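PDB 4OGZ: putative alpha-galactosidase/melibiase from Bacteroides fragilis, which probably hydrolyses terminal, non-reducing alpha-D-galactose residues from alpha-D-galactosides, as an alpha-galactosidase of glycosyl hydrolase family 27. Local coordinates for residues Ser276-Asp281 / Asp317-Val322. Residues are numbered along the deposited sequence; the frame is centred on the assembly and turned at random.
Sequences SGDIGD and DPDMLV
I279 and D319 make the one direct hydrogen bond between segments 276-281 and 317-322: the backbone N of I279 donates to D319 OD2 at 2.9 Å, nearly straight at 164°. The proton reaches OD2 on its anti side, 22° out of the carboxylate plane. The other oxygen turns back on its own loop, where D319 OD1 accepts from M320 N at 2.7 Å, from above that plane. Each oxygen thus has a backbone N-H, which should hold the carboxylate's rotation.

The tight packing is around the I279 side chain. Its CG2 lies 3.5 Å from D319 OD2 and 3.3 Å from the carbonyl O of M320. A chi1 of -167° sets CG1 anti to the backbone N, and the extended chi2 then brings CD1 to the same carbonyl. M320 O is buried under these methyls and has no polar partner in the model. Farther along, I279 and V322 meet tip to tip, CG2 to CG1 at 3.9 Å, while V322 CG2 rests near G280 O. N108 and H347 also touch I279.

At the S276 end the join is looser and runs through water, which donates to S276 OG at 2.7 Å and to D317 O at 2.8 Å. The same hydroxyl donates to G277 O. D317 OD1 accepts from D319 N, an Asx turn that shapes the start of its loop. The side nearer solvent belongs to D278, which is partly exposed; its side chain crosses that of D319 obliquely, bringing two like charges near each other, and its OD1 forms a salt bridge with R274, which would be expected to ease their repulsion.

The loops follow strands 272-274 and 315-317, neighbours in the parallel sheet, and the two short segments run almost in the same direction. Such side-by-side loops at the C-terminal strand ends, the active-site end of this fold, are typical of the TIM beta/alpha-barrel of family 27 glycosidases.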
loop_
_atom_site.group_PDB
_atom_site.type_symbol
_atom_site.label_atom_id
_atom_site.label_comp_id
_atom_site.label_asym_id
_atom_site.label_seq_id
_atom_site.Cartn_x
_atom_site.Cartn_y
_atom_site.Cartn_z
ATOM N N SER A 276 8.248 -12.493 -0.458
ATOM C CA SER A 276 9.009 -12.999 -1.619
ATOM C C SER A 276 10.260 -12.184 -1.879
ATOM O O SER A 276 10.459 -11.128 -1.297
ATOM C CB SER A 276 8.161 -12.916 -2.886
ATOM O OG SER A 276 7.951 -11.535 -3.295
ATOM N N GLY A 277 11.093 -12.652 -2.806
ATOM C CA GLY A 277 12.185 -11.854 -3.314
ATOM C C GLY A 277 11.660 -10.719 -4.182
ATOM O O GLY A 277 10.450 -10.594 -4.438
ATOM N N ASP A 278 12.577 -9.871 -4.638
ATOM C CA ASP A 278 12.179 -8.617 -5.269
ATOM C C ASP A 278 11.417 -8.820 -6.568
ATOM O O ASP A 278 11.769 -9.678 -7.376
ATOM C CB ASP A 278 13.368 -7.768 -5.584
ATOM C CG ASP A 278 14.050 -7.183 -4.350
ATOM O OD1 ASP A 278 13.592 -7.243 -3.168
ATOM O OD2 ASP A 278 15.108 -6.611 -4.622
ATOM N N ILE A 279 10.354 -8.022 -6.722
ATOM C CA ILE A 279 9.488 -8.097 -7.869
ATOM C C ILE A 279 10.219 -7.534 -9.082
ATOM O O ILE A 279 11.040 -6.617 -8.990
ATOM C CB ILE A 279 8.151 -7.352 -7.642
ATOM C CG1 ILE A 279 7.125 -7.705 -8.728
ATOM C CG2 ILE A 279 8.358 -5.843 -7.581
ATOM C CD1 ILE A 279 5.738 -7.121 -8.480
ATOM N N GLY A 280 9.953 -8.147 -10.212
ATOM C CA GLY A 280 10.411 -7.620 -11.481
ATOM C C GLY A 280 9.244 -7.117 -12.318
ATOM O O GLY A 280 8.072 -7.458 -12.083
ATOM N N ASP A 281 9.579 -6.299 -13.300
ATOM C CA ASP A 281 8.607 -5.832 -14.270
ATOM C C ASP A 281 8.507 -6.931 -15.352
ATOM O O ASP A 281 8.972 -6.773 -16.486
ATOM C CB ASP A 281 9.023 -4.453 -14.782
ATOM C CG ASP A 281 8.059 -3.876 -15.795
ATOM O OD1 ASP A 281 6.914 -4.374 -15.917
ATOM O OD2 ASP A 281 8.477 -2.931 -16.507
ATOM N N ASP A 317 3.138 -8.657 2.273
ATOM C CA ASP A 317 3.629 -7.671 1.299
ATOM C C ASP A 317 4.222 -8.389 0.088
ATOM O O ASP A 317 5.332 -8.920 0.168
ATOM C CB ASP A 317 4.639 -6.757 1.989
ATOM C CG ASP A 317 5.285 -5.711 1.053
ATOM O OD1 ASP A 317 4.836 -5.574 -0.113
ATOM O OD2 ASP A 317 6.218 -5.007 1.550
ATOM N N PRO A 318 3.490 -8.419 -1.045
ATOM C CA PRO A 318 3.994 -9.084 -2.278
ATOM C C PRO A 318 4.863 -8.178 -3.132
ATOM O O PRO A 318 5.087 -8.481 -4.306
ATOM C CB PRO A 318 2.709 -9.467 -3.028
ATOM C CG PRO A 318 1.739 -8.413 -2.611
ATOM C CD PRO A 318 2.057 -8.107 -1.170
ATOM N N ASP A 319 5.339 -7.102 -2.505
ATOM C CA ASP A 319 6.245 -6.124 -3.036
ATOM C C ASP A 319 5.538 -5.036 -3.850
ATOM O O ASP A 319 4.338 -5.102 -4.127
ATOM C CB ASP A 319 7.366 -6.790 -3.883
ATOM C CG ASP A 319 8.677 -6.002 -3.837
ATOM O OD1 ASP A 319 8.690 -4.899 -3.216
ATOM O OD2 ASP A 319 9.697 -6.496 -4.402
HETATM N N MSE A 320 6.335 -4.049 -4.235
HETATM C CA MSE A 320 5.878 -2.823 -4.876
HETATM C C MSE A 320 5.262 -3.080 -6.235
HETATM O O MSE A 320 5.652 -3.994 -6.959
HETATM C CB MSE A 320 7.093 -1.870 -4.900
HETATM C CG MSE A 320 7.544 -1.446 -3.461
HETATM SE SE MSE A 320 9.444 -0.867 -3.377
HETATM C CE MSE A 320 10.460 -2.451 -3.936
ATOM N N LEU A 321 4.261 -2.268 -6.581
ATOM C CA LEU A 321 3.618 -2.329 -7.891
ATOM C C LEU A 321 4.573 -1.945 -9.005
ATOM O O LEU A 321 5.433 -1.080 -8.827
ATOM C CB LEU A 321 2.429 -1.402 -7.968
ATOM C CG LEU A 321 1.306 -1.704 -6.980
ATOM C CD1 LEU A 321 0.310 -0.563 -6.958
ATOM C CD2 LEU A 321 0.638 -3.007 -7.374
ATOM N N VAL A 322 4.438 -2.638 -10.141
ATOM C CA VAL A 322 5.244 -2.374 -11.332
ATOM C C VAL A 322 4.382 -1.862 -12.488
ATOM O O VAL A 322 4.879 -1.633 -13.604
ATOM C CB VAL A 322 6.074 -3.622 -11.757
ATOM C CG1 VAL A 322 7.141 -3.922 -10.711
ATOM C CG2 VAL A 322 5.181 -4.833 -12.024
HETATM O O HOH W 1 7.498 -9.723 -1.367
#